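Local coordinates for two-domain protein containing predicted PHP-like metal-dependent phosphoesterase (Bacteroides vulgatus ATCC 8482, PDB 3E38), which binds three zinc ions in a PHP-like domain and is probably a metal-dependent phosphoesterase, possibly acting as an exonuclease on nucleic acids, at residues 27-30 with 34-37; 51-56 with 71-76. One frame throughout, in Å; residues are numbered along the deposited sequence.

Contact 1. Residues 27-30 with 34-37; sequences SVFS and VWPT
Phe-29 and Pro-36 meet like a plate set across a knob: CG of the proline bulges against the phenylalanine ring, 3.5 Å from its CD1, and the two side chains stand roughly at right angles. The indole of Trp-35 floors the hollow, with CD of Pro-36 and CE1 of Phe-29 both lying over the same face. The edge of the Phe-29 ring is turned toward that face in an offset edge-to-face pair, its centre 5.3 Å from that of the Trp-35 six-membered ring and the planes at 63°. CE1 of Phe-29 lies 3.7 Å from CZ3 of Trp-35, while Val-28 CG2 adds a smaller bump beside CE3 of the indole. An alanine in place of Phe-29 would probably lose the edge-to-face pair and leave part of the indole face, and Pro-36 CG beside it, without the ring that packs against them. One backbone bond crosses the contact, Val-28 N to Val-34 O at 3.0 Å, while residues 27-30 form a type I turn. Within it, Ser-27 OG lies between its own N and carbonyl carbon (chi1 77°), where it accepts from Phe-29 N in an ST turn and probably also bonds to OE2 of Glu-55. The turn thus lies between the start of helix 36-45, strand 50-56 and helix 72-83, where Phe-29 packs on Arg-72 and Leu-76; Trp-35 reaches on to stack with His-62 of the second subunit.

Contact 2. Residues 51-56 with 71-76; sequences ISLTEH and NRSFDL. With ZN (zinc ion), chain J.
Leu-53 and Glu-55 both bring their side chains to Ser-73, joining the first strand of the beta-alpha-beta unit 50-56, 72-83, 87-95 to the first turn of its helix. In PHP domains such units build a distorted barrel with metal ligands at the C-terminal ends of its strands, and this segment illustrates how one strand serves both helix and metal. At its start, Ile-51 is tied through its backbone to Leu-87 and Ile-89 of the next parallel strand. Two residues on, Leu-53 extends with CG anti to the backbone N (chi1 -169°), which carries CD2 to within 3.7 Å of Ser-73 CB; Pro-36 of helix 36-45 packs against both residues. Glu-55 comes next on the same side of the strand. Its chi1 (-47°) puts CG 3.1 Å from Ser-73 OG, and a bend at chi2 (-63°) folds the carboxylate alongside the hydroxyl. There Ser-73 donates its hydroxyl to OE2, with OG and OE2 2.7 Å apart, and the bond uses the anti lone pair, the one away from OE1. Ser-27 and Ser-30 probably bond to OE2 and OE1, the former at a doubtfully short distance, so that up to three serine hydroxyls would hold this buried carboxylate and limit its rotation. His-56 ends the segment without touching the helix. Its ND1 is bonded to Thr-95 OG1, which steadies the ring, while the other nitrogen serves the metal site shared with Asp-31 and His-196: NE2 of His-56 binds the zinc ion at 2.1 Å.

Leaving strand 17-22, the chain passes the zinc ligands His-24 and His-26 and enters contact 1, which closes a tight loop with three residues between its segments and leads straight into helix 36-45. The chain then returns through strand 50-56 and goes on to helix 72-83, where contact 2 closes the wider excursion; fourteen residues separate its two segments. The two closures therefore run in series, neither nested nor crossed. Their centres are only about 8 Å apart, and they meet directly: Thr-37 CG2 lies 3.3 Å from Leu-76 O. Together they tie two successive helices and the strand between them into one buried patch beside the zinc site, and both also touch the second subunit.

Contact 1. Residues 27-30 with 34-37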
ATOM      1  N   SER B  27      17.169  12.766 -18.265  1.00 29.55           N
ATOM      2  CA  SER B  27      15.999  13.605 -18.565  1.00 28.75           C
ATOM      3  C   SER B  27      15.763  13.570 -20.072  1.00 28.44           C
ATOM      4  O   SER B  27      16.448  12.887 -20.794  1.00 22.75           O
ATOM      5  CB  SER B  27      16.153  15.051 -18.090  1.00 28.99           C
ATOM      6  OG  SER B  27      16.991  15.865 -18.932  1.00 25.01           O
ATOM      7  N   VAL B  28      14.757  14.295 -20.518  1.00 22.16           N
ATOM      8  CA  VAL B  28      14.415  14.343 -21.926  1.00 22.48           C
ATOM      9  C   VAL B  28      15.523  14.996 -22.803  1.00 27.57           C
ATOM     10  O   VAL B  28      15.398  15.076 -24.034  1.00 26.81           O
ATOM     11  CB  VAL B  28      13.074  15.169 -22.149  1.00 23.87           C
ATOM     12  CG1 VAL B  28      11.860  14.386 -21.659  1.00 18.55           C
ATOM     13  CG2 VAL B  28      13.169  16.527 -21.521  1.00 24.02           C
ATOM     14  N   PHE B  29      16.580  15.468 -22.133  1.00 26.77           N
ATOM     15  CA  PHE B  29      17.701  16.174 -22.772  1.00 27.09           C
ATOM     16  C   PHE B  29      18.702  15.136 -23.265  1.00 29.02           C
ATOM     17  O   PHE B  29      19.659  15.440 -23.952  1.00 26.47           O
ATOM     18  CB  PHE B  29      18.264  17.287 -21.887  1.00 26.74           C
ATOM     19  CG  PHE B  29      17.425  18.564 -21.919  1.00 24.70           C
ATOM     20  CD1 PHE B  29      16.312  18.712 -21.126  1.00 26.12           C
ATOM     21  CD2 PHE B  29      17.777  19.614 -22.718  1.00 16.61           C
ATOM     22  CE1 PHE B  29      15.534  19.849 -21.187  1.00 23.09           C
ATOM     23  CE2 PHE B  29      17.003  20.760 -22.804  1.00 23.97           C
ATOM     24  CZ  PHE B  29      15.882  20.880 -22.004  1.00 33.16           C
ATOM     25  N   SER B  30      18.417  13.886 -22.899  1.00 31.87           N
ATOM     26  CA  SER B  30      19.040  12.699 -23.538  1.00 32.99           C
ATOM     27  C   SER B  30      17.882  11.744 -23.802  1.00 32.18           C
ATOM     28  O   SER B  30      16.949  12.120 -24.493  1.00 33.11           O
ATOM     29  CB  SER B  30      20.212  12.006 -22.793  1.00 32.01           C
ATOM     30  OG  SER B  30      19.960  11.787 -21.428  1.00 35.25           O
ATOM     31  N   VAL B  34      11.475  12.518 -18.487  1.00 27.76           N
ATOM     32  CA  VAL B  34      10.956  13.633 -17.678  1.00 26.49           C
ATOM     33  C   VAL B  34      11.729  14.930 -17.885  1.00 28.05           C
ATOM     34  O   VAL B  34      12.917  14.944 -18.265  1.00 29.46           O
ATOM     35  CB  VAL B  34      10.976  13.279 -16.167  1.00 29.76           C
ATOM     36  CG1 VAL B  34      10.041  12.086 -15.902  1.00 25.10           C
ATOM     37  CG2 VAL B  34      12.435  13.001 -15.618  1.00 23.98           C
ATOM     38  N   TRP B  35      11.036  16.024 -17.630  1.00 23.31           N
ATOM     39  CA  TRP B  35      11.664  17.345 -17.623  1.00 25.55           C
ATOM     40  C   TRP B  35      12.711  17.406 -16.480  1.00 28.02           C
ATOM     41  O   TRP B  35      12.494  16.829 -15.423  1.00 29.54           O
ATOM     42  CB  TRP B  35      10.609  18.421 -17.460  1.00 23.75           C
ATOM     43  CG  TRP B  35      11.157  19.740 -17.672  1.00 19.47           C
ATOM     44  CD1 TRP B  35      11.401  20.652 -16.737  1.00 32.52           C
ATOM     45  CD2 TRP B  35      11.512  20.335 -18.932  1.00 27.87           C
ATOM     46  NE1 TRP B  35      11.908  21.791 -17.308  1.00 34.50           N
ATOM     47  CE2 TRP B  35      11.988  21.624 -18.656  1.00 21.44           C
ATOM     48  CE3 TRP B  35      11.504  19.889 -20.263  1.00 29.28           C
ATOM     49  CZ2 TRP B  35      12.422  22.509 -19.663  1.00 23.24           C
ATOM     50  CZ3 TRP B  35      11.972  20.768 -21.267  1.00 27.01           C
ATOM     51  CH2 TRP B  35      12.410  22.055 -20.951  1.00 25.64           C
ATOM     52  N   PRO B  36      13.840  18.118 -16.675  1.00 31.08           N
ATOM     53  CA  PRO B  36      14.901  17.931 -15.652  1.00 28.90           C
ATOM     54  C   PRO B  36      14.529  18.272 -14.245  1.00 28.95           C
ATOM     55  O   PRO B  36      15.048  17.638 -13.354  1.00 26.40           O
ATOM     56  CB  PRO B  36      16.023  18.839 -16.153  1.00 27.85           C
ATOM     57  CG  PRO B  36      15.845  18.781 -17.652  1.00 31.87           C
ATOM     58  CD  PRO B  36      14.341  18.930 -17.810  1.00 31.70           C
ATOM     59  N   THR B  37      13.570  19.182 -14.047  1.00 25.32           N
ATOM     60  CA  THR B  37      13.243  19.620 -12.689  1.00 24.95           C
ATOM     61  C   THR B  37      12.559  18.487 -11.901  1.00 28.68           C
ATOM     62  O   THR B  37      12.625  18.381 -10.679  1.00 27.38           O
ATOM     63  CB  THR B  37      12.464  20.895 -12.702  1.00 27.25           C
ATOM     64  OG1 THR B  37      11.318  20.736 -13.526  1.00 27.50           O
ATOM     65  CG2 THR B  37      13.371  21.999 -13.288  1.00 26.21           C
TER

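Contact 2. Residues 51-56 with 71-76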
ATOM      1  N   ILE B  51      22.407  14.698  -6.231  1.00 31.91           N
ATOM      2  CA  ILE B  51      22.193  14.033  -7.496  1.00 30.73           C
ATOM      3  C   ILE B  51      23.070  14.586  -8.566  1.00 29.58           C
ATOM      4  O   ILE B  51      23.586  15.656  -8.461  1.00 27.88           O
ATOM      5  CB  ILE B  51      20.717  14.230  -8.014  1.00 32.38           C
ATOM      6  CG1 ILE B  51      20.458  15.687  -8.349  1.00 27.98           C
ATOM      7  CG2 ILE B  51      19.681  13.717  -7.005  1.00 22.76           C
ATOM      8  CD1 ILE B  51      19.041  15.970  -8.918  1.00 25.99           C
ATOM      9  N   SER B  52      23.222  13.807  -9.609  1.00 31.76           N
ATOM     10  CA  SER B  52      23.885  14.250 -10.804  1.00 32.02           C
ATOM     11  C   SER B  52      23.048  13.805 -12.003  1.00 32.05           C
ATOM     12  O   SER B  52      22.879  12.601 -12.224  1.00 30.47           O
ATOM     13  CB  SER B  52      25.297  13.648 -10.884  1.00 32.38           C
ATOM     14  OG  SER B  52      26.028  14.146 -11.999  1.00 34.36           O
ATOM     15  N   LEU B  53      22.511  14.777 -12.732  1.00 29.12           N
ATOM     16  CA  LEU B  53      21.772  14.519 -13.976  1.00 30.20           C
ATOM     17  C   LEU B  53      22.863  14.335 -15.037  1.00 30.42           C
ATOM     18  O   LEU B  53      23.524  15.294 -15.480  1.00 29.82           O
ATOM     19  CB  LEU B  53      20.813  15.656 -14.283  1.00 29.81           C
ATOM     20  CG  LEU B  53      19.752  15.538 -15.374  1.00 33.71           C
ATOM     21  CD1 LEU B  53      18.988  14.240 -15.306  1.00 28.07           C
ATOM     22  CD2 LEU B  53      18.786  16.743 -15.270  1.00 34.04           C
ATOM     23  N   THR B  54      23.090  13.066 -15.369  1.00 30.41           N
ATOM     24  CA  THR B  54      24.170  12.658 -16.236  1.00 26.59           C
ATOM     25  C   THR B  54      23.673  12.213 -17.587  1.00 26.94           C
ATOM     26  O   THR B  54      23.623  11.036 -17.881  1.00 30.43           O
ATOM     27  CB  THR B  54      24.967  11.514 -15.597  1.00 27.85           C
ATOM     28  OG1 THR B  54      24.153  10.336 -15.547  1.00 27.17           O
ATOM     29  CG2 THR B  54      25.442  11.903 -14.210  1.00 27.88           C
ATOM     30  N   GLU B  55      23.377  13.195 -18.428  1.00 29.91           N
ATOM     31  CA  GLU B  55      22.879  12.947 -19.784  1.00 28.51           C
ATOM     32  C   GLU B  55      23.953  12.266 -20.641  1.00 31.49           C
ATOM     33  O   GLU B  55      25.169  12.421 -20.450  1.00 28.69           O
ATOM     34  CB  GLU B  55      22.415  14.224 -20.501  1.00 29.64           C
ATOM     35  CG  GLU B  55      21.489  15.232 -19.755  1.00 30.90           C
ATOM     36  CD  GLU B  55      20.114  14.746 -19.348  1.00 36.45           C
ATOM     37  OE1 GLU B  55      19.740  13.578 -19.591  1.00 23.05           O
ATOM     38  OE2 GLU B  55      19.379  15.586 -18.764  1.00 25.46           O
ATOM     39  N   HIS B  56      23.470  11.468 -21.580  1.00 31.29           N
ATOM     40  CA  HIS B  56      24.347  10.856 -22.560  1.00 30.24           C
ATOM     41  C   HIS B  56      24.893  12.003 -23.382  1.00 30.78           C
ATOM     42  O   HIS B  56      24.162  12.927 -23.765  1.00 26.44           O
ATOM     43  CB  HIS B  56      23.605   9.916 -23.528  1.00 29.01           C
ATOM     44  CG  HIS B  56      23.050   8.687 -22.895  1.00 27.36           C
ATOM     45  ND1 HIS B  56      23.839   7.606 -22.558  1.00 28.25           N
ATOM     46  CD2 HIS B  56      21.785   8.348 -22.570  1.00 26.64           C
ATOM     47  CE1 HIS B  56      23.083   6.665 -22.028  1.00 29.76           C
ATOM     48  NE2 HIS B  56      21.831   7.093 -22.015  1.00 23.14           N
ATOM     49  N   ASN B  71      25.126  21.179 -21.464  1.00 29.08           N
ATOM     50  CA  ASN B  71      25.117  21.719 -20.102  1.00 27.37           C
ATOM     51  C   ASN B  71      23.701  22.112 -19.709  1.00 29.74           C
ATOM     52  O   ASN B  71      23.399  22.397 -18.569  1.00 30.27           O
ATOM     53  CB  ASN B  71      26.044  22.928 -20.014  1.00 22.14           C
ATOM     54  CG  ASN B  71      27.477  22.587 -20.285  1.00 22.88           C
ATOM     55  OD1 ASN B  71      28.026  21.675 -19.666  1.00 26.93           O
ATOM     56  ND2 ASN B  71      28.129  23.356 -21.163  1.00 23.33           N
ATOM     57  N   ARG B  72      22.816  22.094 -20.687  1.00 28.92           N
ATOM     58  CA  ARG B  72      21.460  22.640 -20.466  1.00 28.94           C
ATOM     59  C   ARG B  72      20.564  21.946 -19.365  1.00 30.82           C
ATOM     60  O   ARG B  72      19.845  22.630 -18.633  1.00 28.30           O
ATOM     61  CB  ARG B  72      20.734  22.708 -21.810  1.00 26.63           C
ATOM     62  CG  ARG B  72      19.361  23.348 -21.785  1.00 21.72           C
ATOM     63  CD  ARG B  72      19.386  24.758 -21.364  1.00 18.74           C
ATOM     64  NE  ARG B  72      18.032  25.322 -21.498  1.00 18.23           N
ATOM     65  CZ  ARG B  72      17.610  26.431 -20.915  1.00 25.43           C
ATOM     66  NH1 ARG B  72      18.424  27.112 -20.127  1.00 28.89           N
ATOM     67  NH2 ARG B  72      16.352  26.832 -21.095  1.00 26.11           N
ATOM     68  N   SER B  73      20.554  20.620 -19.235  1.00 29.63           N
ATOM     69  CA  SER B  73      19.639  20.048 -18.235  1.00 31.93           C
ATOM     70  C   SER B  73      20.118  20.433 -16.820  1.00 30.94           C
ATOM     71  O   SER B  73      19.335  20.736 -15.950  1.00 33.00           O
ATOM     72  CB  SER B  73      19.463  18.550 -18.424  1.00 29.12           C
ATOM     73  OG  SER B  73      20.688  17.895 -18.413  1.00 36.52           O
ATOM     74  N   PHE B  74      21.419  20.530 -16.660  1.00 30.06           N
ATOM     75  CA  PHE B  74      22.005  20.976 -15.390  1.00 30.49           C
ATOM     76  C   PHE B  74      21.560  22.401 -15.109  1.00 26.38           C
ATOM     77  O   PHE B  74      21.147  22.768 -14.034  1.00 27.58           O
ATOM     78  CB  PHE B  74      23.544  20.879 -15.458  1.00 28.02           C
ATOM     79  CG  PHE B  74      24.268  21.551 -14.312  1.00 29.64           C
ATOM     80  CD1 PHE B  74      24.576  20.841 -13.145  1.00 28.93           C
ATOM     81  CD2 PHE B  74      24.712  22.851 -14.431  1.00 28.99           C
ATOM     82  CE1 PHE B  74      25.235  21.429 -12.124  1.00 28.79           C
ATOM     83  CE2 PHE B  74      25.393  23.445 -13.419  1.00 28.50           C
ATOM     84  CZ  PHE B  74      25.635  22.738 -12.240  1.00 34.08           C
ATOM     85  N   ASP B  75      21.640  23.222 -16.117  1.00 28.17           N
ATOM     86  CA  ASP B  75      21.293  24.623 -15.952  1.00 28.62           C
ATOM     87  C   ASP B  75      19.866  24.751 -15.458  1.00 28.29           C
ATOM     88  O   ASP B  75      19.540  25.575 -14.601  1.00 29.91           O
ATOM     89  CB  ASP B  75      21.457  25.397 -17.279  1.00 28.35           C
ATOM     90  CG  ASP B  75      22.926  25.643 -17.677  1.00 35.61           C
ATOM     91  OD1 ASP B  75      23.886  25.303 -16.922  1.00 36.15           O
ATOM     92  OD2 ASP B  75      23.114  26.199 -18.785  1.00 38.66           O
ATOM     93  N   LEU B  76      19.002  23.918 -15.996  1.00 28.57           N
ATOM     94  CA  LEU B  76      17.549  23.997 -15.672  1.00 27.22           C
ATOM     95  C   LEU B  76      17.184  23.533 -14.265  1.00 27.56           C
ATOM     96  O   LEU B  76      16.125  23.848 -13.738  1.00 26.51           O
ATOM     97  CB  LEU B  76      16.746  23.153 -16.674  1.00 25.74           C
ATOM     98  CG  LEU B  76      16.643  23.744 -18.072  1.00 24.99           C
ATOM     99  CD1 LEU B  76      16.160  22.736 -19.077  1.00 27.36           C
ATOM    100  CD2 LEU B  76      15.695  24.989 -18.015  1.00 23.79           C
TER
HETATM  101 ZN    ZN J   6      20.023   6.139 -21.376  1.00 32.50          ZN